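Type VI secretion system component (Escherichia coli O6, PDB 2P5Z) is a component of the type VI secretion system and resembles the phage T4 tail proteins gp27 and gp5. Local coordinates at residues 233-238 and 336-341; 306-311 and 363-368; 326-331 and 343-348. All coordinates share one frame; numbering follows the deposited sequence.

In the fold
All three contacts lie within about 11 Å of one another, between centres, on the same side of the chain's centre. Interactions 2 and 3 are buried and use neighbouring strands, 359-366 and 343-353, of the same sheet region. Interaction 3 is built from backbone hydrogen bonds between sheet neighbours, whereas in interaction 2 a helix end meets a strand through van der Waals contact. Interaction 1 is only partly buried: the same short helix that joins the two strands of interaction 3 sets an aromatic ring against strand 230-237, beside a second subunit. Interactions 1 and 2 also touch directly, where Tyr237 packs on Ala311.

Interaction 1. Residues 233-238 and 336-341; sequences LNTAYS and PAVFRK
Leu233 lays its CD1 methyl over one face of the Phe339 ring, 3.7 Å from the ring centroid and 17° off the normal, a CH-pi contact. Two more leucine atoms touch the ring: Leu233 CD2 sits 3.9 Å from Phe339 CE1, and Leu233 CB is near CE2 and CZ of the same ring. The leucine leaves its backbone already pointing toward the helix, and chi1 of -57° sets CG anti to the carbonyl carbon, beside the backbone N. The ring tip reaches the strand backbone, where Asn234 O lies in the ring plane, 3.6 Å from Phe339 CZ. Here the carbonyl oxygen faces the slightly positive ring edge. Thr235 CG2 comes in at a slant to Phe339 CE2, while its hydroxyl is hydrogen-bonded to the backbone of His96 of the second subunit. One residue earlier in the helix, Val338 CG1 and Tyr237 OH approach tip to tip at 3.8 Å.

The axes of strand 233-237 and helix 337-341 pass 9.9 Å apart at an angle of 107°, so the helix lies crosswise and meets the strand through side chains. Residues 235-237 also pair antiparallel with a strand of the second subunit. The arrangement is that of a short helix packed on a sheet that continues between subunits, consistent with the oligomeric hub expected of a gp27-like protein.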
ATOM      1  N   LEU A 233       0.895 -32.282   2.363  1.00 44.76           N
ATOM      2  CA  LEU A 233       0.335 -31.832   1.103  1.00 46.38           C
ATOM      3  C   LEU A 233      -1.041 -31.215   1.270  1.00 49.77           C
ATOM      4  O   LEU A 233      -1.877 -31.734   2.014  1.00 50.65           O
ATOM      5  CB  LEU A 233       0.273 -32.964   0.082  1.00 43.87           C
ATOM      6  CG  LEU A 233       1.583 -33.672  -0.270  1.00 47.48           C
ATOM      7  CD1 LEU A 233       1.392 -34.609  -1.455  1.00 45.74           C
ATOM      8  CD2 LEU A 233       2.708 -32.687  -0.569  1.00 50.58           C
ATOM      9  N   ASN A 234      -1.249 -30.093   0.581  1.00 49.52           N
ATOM     10  CA  ASN A 234      -2.511 -29.370   0.620  1.00 46.46           C
ATOM     11  C   ASN A 234      -2.788 -28.553  -0.656  1.00 48.42           C
ATOM     12  O   ASN A 234      -1.874 -28.256  -1.435  1.00 49.67           O
ATOM     13  CB  ASN A 234      -2.574 -28.487   1.855  1.00 45.32           C
ATOM     14  CG  ASN A 234      -1.563 -27.371   1.823  1.00 47.89           C
ATOM     15  OD1 ASN A 234      -1.893 -26.246   1.466  1.00 47.57           O
ATOM     16  ND2 ASN A 234      -0.323 -27.671   2.203  1.00 46.05           N
ATOM     17  N   THR A 235      -4.059 -28.221  -0.875  1.00 43.29           N
ATOM     18  CA  THR A 235      -4.481 -27.557  -2.089  1.00 38.14           C
ATOM     19  C   THR A 235      -5.300 -26.350  -1.749  1.00 38.95           C
ATOM     20  O   THR A 235      -5.807 -26.232  -0.639  1.00 39.71           O
ATOM     21  CB  THR A 235      -5.426 -28.399  -2.927  1.00 37.24           C
ATOM     22  OG1 THR A 235      -6.631 -28.579  -2.190  1.00 40.50           O
ATOM     23  CG2 THR A 235      -4.830 -29.743  -3.342  1.00 33.13           C
ATOM     24  N   ALA A 236      -5.434 -25.459  -2.726  1.00 38.88           N
ATOM     25  CA  ALA A 236      -6.257 -24.265  -2.596  1.00 41.79           C
ATOM     26  C   ALA A 236      -6.782 -23.923  -3.976  1.00 45.36           C
ATOM     27  O   ALA A 236      -6.035 -23.948  -4.962  1.00 48.69           O
ATOM     28  CB  ALA A 236      -5.457 -23.099  -2.026  1.00 34.76           C
ATOM     29  N   TYR A 237      -8.073 -23.641  -4.051  1.00 44.90           N
ATOM     30  CA  TYR A 237      -8.716 -23.344  -5.317  1.00 43.17           C
ATOM     31  C   TYR A 237      -9.628 -22.201  -5.051  1.00 44.55           C
ATOM     32  O   TYR A 237     -10.308 -22.160  -4.027  1.00 41.76           O
ATOM     33  CB  TYR A 237      -9.536 -24.516  -5.826  1.00 42.92           C
ATOM     34  CG  TYR A 237      -8.735 -25.709  -6.275  1.00 43.28           C
ATOM     35  CD1 TYR A 237      -8.318 -26.687  -5.364  1.00 43.62           C
ATOM     36  CD2 TYR A 237      -8.439 -25.900  -7.612  1.00 39.90           C
ATOM     37  CE1 TYR A 237      -7.598 -27.800  -5.786  1.00 41.65           C
ATOM     38  CE2 TYR A 237      -7.728 -27.019  -8.036  1.00 41.62           C
ATOM     39  CZ  TYR A 237      -7.307 -27.951  -7.117  1.00 42.86           C
ATOM     40  OH  TYR A 237      -6.595 -29.045  -7.544  1.00 48.62           O
ATOM     41  N   SER A 238      -9.632 -21.247  -5.965  1.00 51.40           N
ATOM     42  CA  SER A 238     -10.352 -20.018  -5.726  1.00 54.92           C
ATOM     43  C   SER A 238     -11.224 -19.713  -6.917  1.00 56.74           C
ATOM     44  O   SER A 238     -11.172 -20.411  -7.931  1.00 60.49           O
ATOM     45  CB  SER A 238      -9.371 -18.877  -5.471  1.00 55.14           C
ATOM     46  OG  SER A 238      -9.970 -17.905  -4.635  1.00 58.21           O
ATOM     47  N   PRO A 336      -3.414 -36.514  -2.555  1.00 87.12           N
ATOM     48  CA  PRO A 336      -4.400 -36.055  -3.544  1.00 84.70           C
ATOM     49  C   PRO A 336      -3.989 -36.263  -5.006  1.00 83.57           C
ATOM     50  O   PRO A 336      -2.795 -36.349  -5.315  1.00 82.42           O
ATOM     51  CB  PRO A 336      -4.546 -34.567  -3.222  1.00 83.84           C
ATOM     52  CG  PRO A 336      -4.255 -34.482  -1.763  1.00 82.77           C
ATOM     53  CD  PRO A 336      -3.168 -35.484  -1.524  1.00 85.43           C
ATOM     54  N   ALA A 337      -4.997 -36.343  -5.877  1.00 83.50           N
ATOM     55  CA  ALA A 337      -4.850 -36.780  -7.270  1.00 80.98           C
ATOM     56  C   ALA A 337      -3.863 -35.962  -8.096  1.00 79.50           C
ATOM     57  O   ALA A 337      -3.102 -36.536  -8.874  1.00 81.51           O
ATOM     58  CB  ALA A 337      -6.219 -36.824  -7.961  1.00 79.19           C
ATOM     59  N   VAL A 338      -3.870 -34.640  -7.896  1.00 74.75           N
ATOM     60  CA  VAL A 338      -3.002 -33.706  -8.625  1.00 71.42           C
ATOM     61  C   VAL A 338      -1.521 -33.976  -8.421  1.00 69.88           C
ATOM     62  O   VAL A 338      -0.740 -33.898  -9.369  1.00 68.69           O
ATOM     63  CB  VAL A 338      -3.275 -32.227  -8.253  1.00 72.32           C
ATOM     64  CG1 VAL A 338      -4.286 -31.608  -9.200  1.00 73.91           C
ATOM     65  CG2 VAL A 338      -3.726 -32.087  -6.794  1.00 73.27           C
ATOM     66  N   PHE A 339      -1.151 -34.316  -7.187  1.00 68.19           N
ATOM     67  CA  PHE A 339       0.239 -34.600  -6.835  1.00 67.92           C
ATOM     68  C   PHE A 339       0.743 -35.910  -7.438  1.00 72.97           C
ATOM     69  O   PHE A 339       1.951 -36.117  -7.565  1.00 73.16           O
ATOM     70  CB  PHE A 339       0.404 -34.674  -5.322  1.00 62.84           C
ATOM     71  CG  PHE A 339       0.175 -33.377  -4.609  1.00 59.43           C
ATOM     72  CD1 PHE A 339       1.195 -32.442  -4.497  1.00 56.12           C
ATOM     73  CD2 PHE A 339      -1.048 -33.115  -3.994  1.00 57.21           C
ATOM     74  CE1 PHE A 339       0.987 -31.255  -3.813  1.00 56.44           C
ATOM     75  CE2 PHE A 339      -1.262 -31.926  -3.299  1.00 54.30           C
ATOM     76  CZ  PHE A 339      -0.247 -30.995  -3.209  1.00 57.06           C
ATOM     77  N   ARG A 340      -0.179 -36.803  -7.785  1.00 78.46           N
ATOM     78  CA  ARG A 340       0.200 -38.039  -8.452  1.00 83.66           C
ATOM     79  C   ARG A 340       0.381 -37.813  -9.956  1.00 83.08           C
ATOM     80  O   ARG A 340       1.228 -38.465 -10.576  1.00 81.15           O
ATOM     81  CB  ARG A 340      -0.798 -39.165  -8.151  1.00 86.74           C
ATOM     82  CG  ARG A 340      -0.811 -39.610  -6.670  1.00 90.35           C
ATOM     83  CD  ARG A 340      -1.377 -41.026  -6.476  1.00 90.40           C
ATOM     84  NE  ARG A 340      -2.721 -41.169  -7.036  1.00 94.43           N
ATOM     85  CZ  ARG A 340      -3.845 -40.959  -6.358  1.00 95.60           C
ATOM     86  NH1 ARG A 340      -3.801 -40.602  -5.078  1.00 95.46           N
ATOM     87  NH2 ARG A 340      -5.017 -41.108  -6.959  1.00 96.16           N
ATOM     88  N   LYS A 341      -0.391 -36.876 -10.522  1.00 84.08           N
ATOM     89  CA  LYS A 341      -0.262 -36.482 -11.940  1.00 83.02           C
ATOM     90  C   LYS A 341       1.086 -35.832 -12.246  1.00 80.38           C
ATOM     91  O   LYS A 341       1.665 -36.060 -13.304  1.00 81.97           O
ATOM     92  CB  LYS A 341      -1.353 -35.490 -12.359  1.00 86.30           C
ATOM     93  CG  LYS A 341      -2.783 -35.863 -12.019  1.00 90.63           C
ATOM     94  CD  LYS A 341      -3.341 -36.965 -12.892  1.00 92.54           C
ATOM     95  CE  LYS A 341      -4.763 -37.286 -12.477  1.00 93.30           C
ATOM     96  NZ  LYS A 341      -5.332 -38.360 -13.331  1.00 95.31           N
TER

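Interaction 2. Residues 306-311 and 363-368; sequences YLNEQA and TAIPYS
The amide of Asn308 is held by three hydrogen bonds: its ND2 donates to Glu304 O, one turn earlier in its own helix, and to Gly372 O, while its OD1 accepts from Arg374 N. This fixes the rotation of the group, and Ile365 packs against it, with Ile365 CD1 3.7 Å from Asn308 OD1. The contact is a helix-to-strand junction, whose residues 306-311 belong to the phage baseplate hub family region. Helix 298-308 ends here, the chain turns through Glu309 and Gln310, and Ala311 opens strand 311-317, the antiparallel neighbour of strand 359-366.

Both branches of Ile365 touch the turn. CG1 stands between the backbone N and the carbonyl carbon (chi1 64°), and the CD1 methyl beyond it meets the asparagine amide at a slant. The other branch, Ile365 CG2, lies 3.8 Å from Asn308 O and close to the carbonyl oxygen of Ala311 as well. One methyl thus lies near two carbonyl oxygens of the turn.

At this end no backbone bond joins the two segments; the CA atoms of Ala311 and Ile365 are 6.5 Å apart. Ala311 O and Ala364 O, both acceptors, approach to 3.9 Å without bonding. Farther along, Ala364 bonds through its backbone to Leu313, and on the other edge of its strand Ile365 bonds to Leu344. Pro366, having no N-H to offer, meets the turn with its ring instead, and Tyr371 packs against both this proline and Asn308. Pro366 CD lies 4.0 Å from Ala311 O and 4.3 Å from Ala311 CB.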
ATOM      1  N   TYR A 306      -4.763 -16.676 -15.314  1.00 69.01           N
ATOM      2  CA  TYR A 306      -5.945 -16.897 -14.462  1.00 67.82           C
ATOM      3  C   TYR A 306      -5.985 -18.324 -13.937  1.00 63.18           C
ATOM      4  O   TYR A 306      -6.263 -18.545 -12.758  1.00 60.19           O
ATOM      5  CB  TYR A 306      -7.254 -16.563 -15.186  1.00 74.80           C
ATOM      6  CG  TYR A 306      -7.588 -15.085 -15.196  1.00 78.82           C
ATOM      7  CD1 TYR A 306      -7.290 -14.273 -14.094  1.00 80.48           C
ATOM      8  CD2 TYR A 306      -8.216 -14.496 -16.299  1.00 79.19           C
ATOM      9  CE1 TYR A 306      -7.597 -12.911 -14.097  1.00 80.20           C
ATOM     10  CE2 TYR A 306      -8.530 -13.140 -16.310  1.00 79.13           C
ATOM     11  CZ  TYR A 306      -8.219 -12.355 -15.207  1.00 79.49           C
ATOM     12  OH  TYR A 306      -8.530 -11.013 -15.212  1.00 80.19           O
ATOM     13  N   LEU A 307      -5.678 -19.275 -14.817  1.00 59.01           N
ATOM     14  CA  LEU A 307      -5.551 -20.683 -14.459  1.00 56.66           C
ATOM     15  C   LEU A 307      -4.416 -20.917 -13.439  1.00 60.75           C
ATOM     16  O   LEU A 307      -4.557 -21.744 -12.532  1.00 65.34           O
ATOM     17  CB  LEU A 307      -5.346 -21.527 -15.719  1.00 54.10           C
ATOM     18  CG  LEU A 307      -6.557 -22.209 -16.389  1.00 56.45           C
ATOM     19  CD1 LEU A 307      -7.898 -21.506 -16.161  1.00 53.14           C
ATOM     20  CD2 LEU A 307      -6.315 -22.429 -17.884  1.00 54.38           C
ATOM     21  N   ASN A 308      -3.323 -20.164 -13.576  1.00 59.26           N
ATOM     22  CA  ASN A 308      -2.214 -20.206 -12.629  1.00 57.78           C
ATOM     23  C   ASN A 308      -2.635 -19.906 -11.191  1.00 57.79           C
ATOM     24  O   ASN A 308      -2.250 -20.619 -10.270  1.00 58.65           O
ATOM     25  CB  ASN A 308      -1.062 -19.267 -13.058  1.00 55.16           C
ATOM     26  CG  ASN A 308      -0.007 -19.977 -13.915  1.00 56.23           C
ATOM     27  OD1 ASN A 308       1.127 -20.196 -13.475  1.00 54.93           O
ATOM     28  ND2 ASN A 308      -0.387 -20.361 -15.138  1.00 53.82           N
ATOM     29  N   GLU A 309      -3.441 -18.873 -10.996  1.00 57.01           N
ATOM     30  CA  GLU A 309      -3.804 -18.475  -9.640  1.00 59.24           C
ATOM     31  C   GLU A 309      -5.112 -19.105  -9.154  1.00 57.69           C
ATOM     32  O   GLU A 309      -5.569 -18.822  -8.060  1.00 51.58           O
ATOM     33  CB  GLU A 309      -3.854 -16.954  -9.531  1.00 64.12           C
ATOM     34  CG  GLU A 309      -4.700 -16.304 -10.600  1.00 71.68           C
ATOM     35  CD  GLU A 309      -4.599 -14.788 -10.603  1.00 76.67           C
ATOM     36  OE1 GLU A 309      -5.662 -14.129 -10.540  1.00 78.94           O
ATOM     37  OE2 GLU A 309      -3.464 -14.256 -10.671  1.00 78.27           O
ATOM     38  N   GLN A 310      -5.692 -19.972  -9.980  1.00 60.64           N
ATOM     39  CA  GLN A 310      -6.940 -20.659  -9.671  1.00 59.63           C
ATOM     40  C   GLN A 310      -6.690 -21.920  -8.842  1.00 59.75           C
ATOM     41  O   GLN A 310      -7.591 -22.419  -8.176  1.00 54.05           O
ATOM     42  CB  GLN A 310      -7.628 -21.075 -10.971  1.00 62.65           C
ATOM     43  CG  GLN A 310      -9.139 -21.202 -10.874  1.00 66.92           C
ATOM     44  CD  GLN A 310      -9.748 -21.908 -12.067  1.00 70.33           C
ATOM     45  OE1 GLN A 310     -10.949 -21.796 -12.316  1.00 71.63           O
ATOM     46  NE2 GLN A 310      -8.927 -22.648 -12.809  1.00 71.52           N
ATOM     47  N   ALA A 311      -5.472 -22.450  -8.917  1.00 58.49           N
ATOM     48  CA  ALA A 311      -5.151 -23.701  -8.254  1.00 54.57           C
ATOM     49  C   ALA A 311      -3.768 -23.662  -7.631  1.00 56.59           C
ATOM     50  O   ALA A 311      -2.780 -23.900  -8.318  1.00 60.42           O
ATOM     51  CB  ALA A 311      -5.240 -24.844  -9.234  1.00 48.25           C
ATOM     52  N   THR A 363       5.331 -23.966  -2.869  1.00 48.09           N
ATOM     53  CA  THR A 363       4.076 -23.712  -3.593  1.00 45.75           C
ATOM     54  C   THR A 363       4.258 -24.351  -4.955  1.00 42.63           C
ATOM     55  O   THR A 363       5.392 -24.601  -5.364  1.00 41.69           O
ATOM     56  CB  THR A 363       3.723 -22.209  -3.731  1.00 42.56           C
ATOM     57  OG1 THR A 363       4.766 -21.544  -4.455  1.00 53.01           O
ATOM     58  CG2 THR A 363       3.590 -21.553  -2.374  1.00 40.21           C
ATOM     59  N   ALA A 364       3.156 -24.637  -5.643  1.00 41.65           N
ATOM     60  CA  ALA A 364       3.218 -25.369  -6.905  1.00 40.47           C
ATOM     61  C   ALA A 364       1.932 -25.229  -7.724  1.00 42.47           C
ATOM     62  O   ALA A 364       0.907 -24.739  -7.232  1.00 41.26           O
ATOM     63  CB  ALA A 364       3.510 -26.851  -6.646  1.00 41.16           C
ATOM     64  N   ILE A 365       1.987 -25.653  -8.981  1.00 39.34           N
ATOM     65  CA  ILE A 365       0.789 -25.666  -9.823  1.00 44.25           C
ATOM     66  C   ILE A 365       0.774 -27.029 -10.507  1.00 45.73           C
ATOM     67  O   ILE A 365       1.835 -27.636 -10.663  1.00 47.05           O
ATOM     68  CB  ILE A 365       0.735 -24.474 -10.899  1.00 46.15           C
ATOM     69  CG1 ILE A 365       1.869 -24.577 -11.933  1.00 44.74           C
ATOM     70  CG2 ILE A 365       0.665 -23.081 -10.232  1.00 41.16           C
ATOM     71  CD1 ILE A 365       1.601 -23.810 -13.210  1.00 45.61           C
ATOM     72  N   PRO A 366      -0.419 -27.534 -10.879  1.00 49.15           N
ATOM     73  CA  PRO A 366      -0.487 -28.819 -11.570  1.00 52.95           C
ATOM     74  C   PRO A 366       0.203 -28.770 -12.915  1.00 60.21           C
ATOM     75  O   PRO A 366       0.237 -27.707 -13.538  1.00 63.33           O
ATOM     76  CB  PRO A 366      -1.983 -29.009 -11.825  1.00 52.78           C
ATOM     77  CG  PRO A 366      -2.675 -28.095 -10.886  1.00 53.52           C
ATOM     78  CD  PRO A 366      -1.760 -26.957 -10.644  1.00 50.77           C
ATOM     79  N   TYR A 367       0.762 -29.900 -13.348  1.00 63.90           N
ATOM     80  CA  TYR A 367       1.141 -30.066 -14.739  1.00 68.29           C
ATOM     81  C   TYR A 367      -0.145 -30.122 -15.567  1.00 70.64           C
ATOM     82  O   TYR A 367      -1.163 -30.664 -15.126  1.00 71.57           O
ATOM     83  CB  TYR A 367       1.942 -31.346 -14.939  1.00 74.45           C
ATOM     84  CG  TYR A 367       2.705 -31.391 -16.242  1.00 77.26           C
ATOM     85  CD1 TYR A 367       3.980 -30.849 -16.324  1.00 78.04           C
ATOM     86  CD2 TYR A 367       2.159 -31.982 -17.392  1.00 78.23           C
ATOM     87  CE1 TYR A 367       4.703 -30.879 -17.508  1.00 80.09           C
ATOM     88  CE2 TYR A 367       2.875 -32.016 -18.594  1.00 79.91           C
ATOM     89  CZ  TYR A 367       4.154 -31.454 -18.641  1.00 80.58           C
ATOM     90  OH  TYR A 367       4.914 -31.455 -19.799  1.00 80.76           O
ATOM     91  N   SER A 368      -0.097 -29.537 -16.755  1.00 71.89           N
ATOM     92  CA  SER A 368      -1.221 -29.565 -17.677  1.00 77.24           C
ATOM     93  C   SER A 368      -0.647 -29.427 -19.065  1.00 78.96           C
ATOM     94  O   SER A 368       0.464 -28.929 -19.227  1.00 78.73           O
ATOM     95  CB  SER A 368      -2.186 -28.415 -17.395  1.00 76.88           C
ATOM     96  OG  SER A 368      -3.373 -28.526 -18.163  1.00 77.99           O
TER

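Interaction 3. Residues 326-331 and 343-348; sequences LEIKVQ and VLITGV
Glu327 and Ile328 pair with Leu344 and Val343 across strands set at 130°, well short of straight antiparallel, and these are the only two bridged pairs the segments share; the axes come within 4.8 Å of each other. Three backbone bonds hold the match. Ile328 and Val343 exchange two as a hydrogen-bonded pair, the shorter being Val343 N to Ile328 O at 2.8 Å. Glu327 and Leu344 form the non-hydrogen-bonded pair, and Glu327 CA adds a C-H...O contact to Val343 O. Past that pair a third bond is added, Ile345 N donating to Leu326 O at 3.0 Å in a nearly straight line.

On one face Ile328 CG1 rests 3.9 Å from Val343 CG2 and 4.2 Å from Ile345 CD1; Leu212 of strand 209-214 also touches this isoleucine. On the face of Glu327 and Leu344, the leucine brings its CD2 methyl to the backbone opposite, with Leu344 CD2 3.4 Å from Leu326 O. Beyond the pairing, Thr346 and Gly347 form a classic beta bulge opposite Thr363. The connecting helix is tied back by Lys329 NZ, which donates to Arg340 O and weakly to Lys341 O.

Cohesion here thus comes from matched amides and aliphatic branches. The buried Glu327 has a long, weak ion pair with Arg210, which probably offsets its charge only in part, if it is ionised.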
ATOM      1  N   LEU A 326      11.405 -27.264 -11.196  1.00 59.01           N
ATOM      2  CA  LEU A 326      11.293 -28.722 -11.225  1.00 61.95           C
ATOM      3  C   LEU A 326       9.859 -29.198 -11.347  1.00 61.12           C
ATOM      4  O   LEU A 326       8.980 -28.713 -10.640  1.00 60.36           O
ATOM      5  CB  LEU A 326      11.904 -29.335  -9.968  1.00 65.96           C
ATOM      6  CG  LEU A 326      13.311 -29.921 -10.078  1.00 69.05           C
ATOM      7  CD1 LEU A 326      14.365 -28.826 -10.225  1.00 71.35           C
ATOM      8  CD2 LEU A 326      13.598 -30.767  -8.860  1.00 70.09           C
ATOM      9  N   GLU A 327       9.629 -30.136 -12.262  1.00 64.37           N
ATOM     10  CA  GLU A 327       8.385 -30.895 -12.290  1.00 68.67           C
ATOM     11  C   GLU A 327       8.600 -32.160 -11.486  1.00 69.55           C
ATOM     12  O   GLU A 327       9.453 -32.978 -11.826  1.00 70.01           O
ATOM     13  CB  GLU A 327       7.980 -31.262 -13.718  1.00 72.69           C
ATOM     14  CG  GLU A 327       6.570 -31.874 -13.840  1.00 80.41           C
ATOM     15  CD  GLU A 327       6.553 -33.377 -14.198  1.00 86.84           C
ATOM     16  OE1 GLU A 327       5.754 -33.756 -15.089  1.00 88.26           O
ATOM     17  OE2 GLU A 327       7.314 -34.182 -13.602  1.00 88.00           O
ATOM     18  N   ILE A 328       7.852 -32.324 -10.404  1.00 70.18           N
ATOM     19  CA  ILE A 328       7.964 -33.545  -9.617  1.00 72.99           C
ATOM     20  C   ILE A 328       6.646 -34.297  -9.543  1.00 74.82           C
ATOM     21  O   ILE A 328       5.588 -33.748  -9.842  1.00 76.08           O
ATOM     22  CB  ILE A 328       8.465 -33.267  -8.192  1.00 72.94           C
ATOM     23  CG1 ILE A 328       7.361 -32.610  -7.364  1.00 72.87           C
ATOM     24  CG2 ILE A 328       9.740 -32.421  -8.231  1.00 72.26           C
ATOM     25  CD1 ILE A 328       7.455 -32.867  -5.898  1.00 74.16           C
ATOM     26  N   LYS A 329       6.717 -35.570  -9.166  1.00 78.31           N
ATOM     27  CA  LYS A 329       5.509 -36.332  -8.843  1.00 78.87           C
ATOM     28  C   LYS A 329       5.646 -36.999  -7.489  1.00 77.79           C
ATOM     29  O   LYS A 329       6.742 -37.070  -6.935  1.00 76.90           O
ATOM     30  CB  LYS A 329       5.153 -37.338  -9.937  1.00 80.75           C
ATOM     31  CG  LYS A 329       6.315 -37.768 -10.821  1.00 85.51           C
ATOM     32  CD  LYS A 329       5.895 -37.951 -12.283  1.00 87.69           C
ATOM     33  CE  LYS A 329       4.749 -38.958 -12.450  1.00 89.69           C
ATOM     34  NZ  LYS A 329       3.386 -38.332 -12.515  1.00 90.00           N
ATOM     35  N   VAL A 330       4.520 -37.441  -6.942  1.00 78.52           N
ATOM     36  CA  VAL A 330       4.481 -38.022  -5.602  1.00 81.77           C
ATOM     37  C   VAL A 330       4.057 -39.500  -5.653  1.00 84.34           C
ATOM     38  O   VAL A 330       3.111 -39.846  -6.359  1.00 85.02           O
ATOM     39  CB  VAL A 330       3.543 -37.202  -4.666  1.00 80.81           C
ATOM     40  CG1 VAL A 330       3.536 -37.757  -3.241  1.00 79.12           C
ATOM     41  CG2 VAL A 330       3.965 -35.750  -4.637  1.00 79.10           C
ATOM     42  N   GLN A 331       4.773 -40.354  -4.912  1.00 88.52           N
ATOM     43  CA  GLN A 331       4.446 -41.783  -4.772  1.00 90.92           C
ATOM     44  C   GLN A 331       3.078 -42.048  -4.118  1.00 92.08           C
ATOM     45  O   GLN A 331       2.224 -42.725  -4.699  1.00 90.43           O
ATOM     46  CB  GLN A 331       5.540 -42.495  -3.978  1.00 92.38           C
ATOM     47  CG  GLN A 331       5.804 -43.914  -4.455  1.00 95.46           C
ATOM     48  CD  GLN A 331       6.553 -43.953  -5.782  1.00 96.21           C
ATOM     49  OE1 GLN A 331       7.666 -43.429  -5.899  1.00 96.31           O
ATOM     50  NE2 GLN A 331       5.948 -44.583  -6.786  1.00 95.77           N
ATOM     51  N   VAL A 343       3.409 -32.123 -10.510  1.00 62.62           N
ATOM     52  CA  VAL A 343       3.229 -30.716 -10.172  1.00 59.24           C
ATOM     53  C   VAL A 343       4.483 -29.931 -10.488  1.00 55.53           C
ATOM     54  O   VAL A 343       5.589 -30.469 -10.432  1.00 55.21           O
ATOM     55  CB  VAL A 343       2.809 -30.486  -8.683  1.00 62.90           C
ATOM     56  CG1 VAL A 343       1.640 -31.379  -8.300  1.00 61.94           C
ATOM     57  CG2 VAL A 343       3.977 -30.688  -7.704  1.00 58.89           C
ATOM     58  N   LEU A 344       4.308 -28.666 -10.852  1.00 53.64           N
ATOM     59  CA  LEU A 344       5.442 -27.813 -11.186  1.00 49.92           C
ATOM     60  C   LEU A 344       5.671 -26.900 -10.018  1.00 47.54           C
ATOM     61  O   LEU A 344       4.770 -26.166  -9.630  1.00 47.87           O
ATOM     62  CB  LEU A 344       5.147 -26.990 -12.438  1.00 53.29           C
ATOM     63  CG  LEU A 344       6.193 -26.056 -13.080  1.00 54.92           C
ATOM     64  CD1 LEU A 344       6.099 -24.619 -12.567  1.00 53.29           C
ATOM     65  CD2 LEU A 344       7.635 -26.593 -12.994  1.00 54.19           C
ATOM     66  N   ILE A 345       6.879 -26.943  -9.472  1.00 46.16           N
ATOM     67  CA  ILE A 345       7.233 -26.116  -8.336  1.00 47.24           C
ATOM     68  C   ILE A 345       7.443 -24.688  -8.787  1.00 46.71           C
ATOM     69  O   ILE A 345       8.309 -24.423  -9.621  1.00 42.65           O
ATOM     70  CB  ILE A 345       8.542 -26.583  -7.682  1.00 46.67           C
ATOM     71  CG1 ILE A 345       8.507 -28.093  -7.390  1.00 48.96           C
ATOM     72  CG2 ILE A 345       8.861 -25.724  -6.443  1.00 42.50           C
ATOM     73  CD1 ILE A 345       7.460 -28.536  -6.358  1.00 47.08           C
ATOM     74  N   THR A 346       6.646 -23.782  -8.224  1.00 45.75           N
ATOM     75  CA  THR A 346       6.757 -22.365  -8.512  1.00 45.16           C
ATOM     76  C   THR A 346       7.543 -21.619  -7.450  1.00 48.27           C
ATOM     77  O   THR A 346       8.054 -20.538  -7.721  1.00 52.24           O
ATOM     78  CB  THR A 346       5.381 -21.697  -8.643  1.00 44.09           C
ATOM     79  OG1 THR A 346       4.679 -21.786  -7.394  1.00 45.38           O
ATOM     80  CG2 THR A 346       4.563 -22.376  -9.734  1.00 44.60           C
ATOM     81  N   GLY A 347       7.627 -22.168  -6.239  1.00 45.47           N
ATOM     82  CA  GLY A 347       8.267 -21.455  -5.140  1.00 42.69           C
ATOM     83  C   GLY A 347       8.633 -22.363  -3.981  1.00 45.59           C
ATOM     84  O   GLY A 347       7.989 -23.384  -3.789  1.00 46.23           O
ATOM     85  N   VAL A 348       9.702 -22.024  -3.248  1.00 43.20           N
ATOM     86  CA  VAL A 348      10.055 -22.692  -1.992  1.00 40.90           C
ATOM     87  C   VAL A 348      10.470 -21.689  -0.907  1.00 43.44           C
ATOM     88  O   VAL A 348      11.105 -20.674  -1.189  1.00 45.71           O
ATOM     89  CB  VAL A 348      11.181 -23.762  -2.140  1.00 40.61           C
ATOM     90  CG1 VAL A 348      10.797 -24.873  -3.108  1.00 36.01           C
ATOM     91  CG2 VAL A 348      12.486 -23.136  -2.575  1.00 44.93           C
TER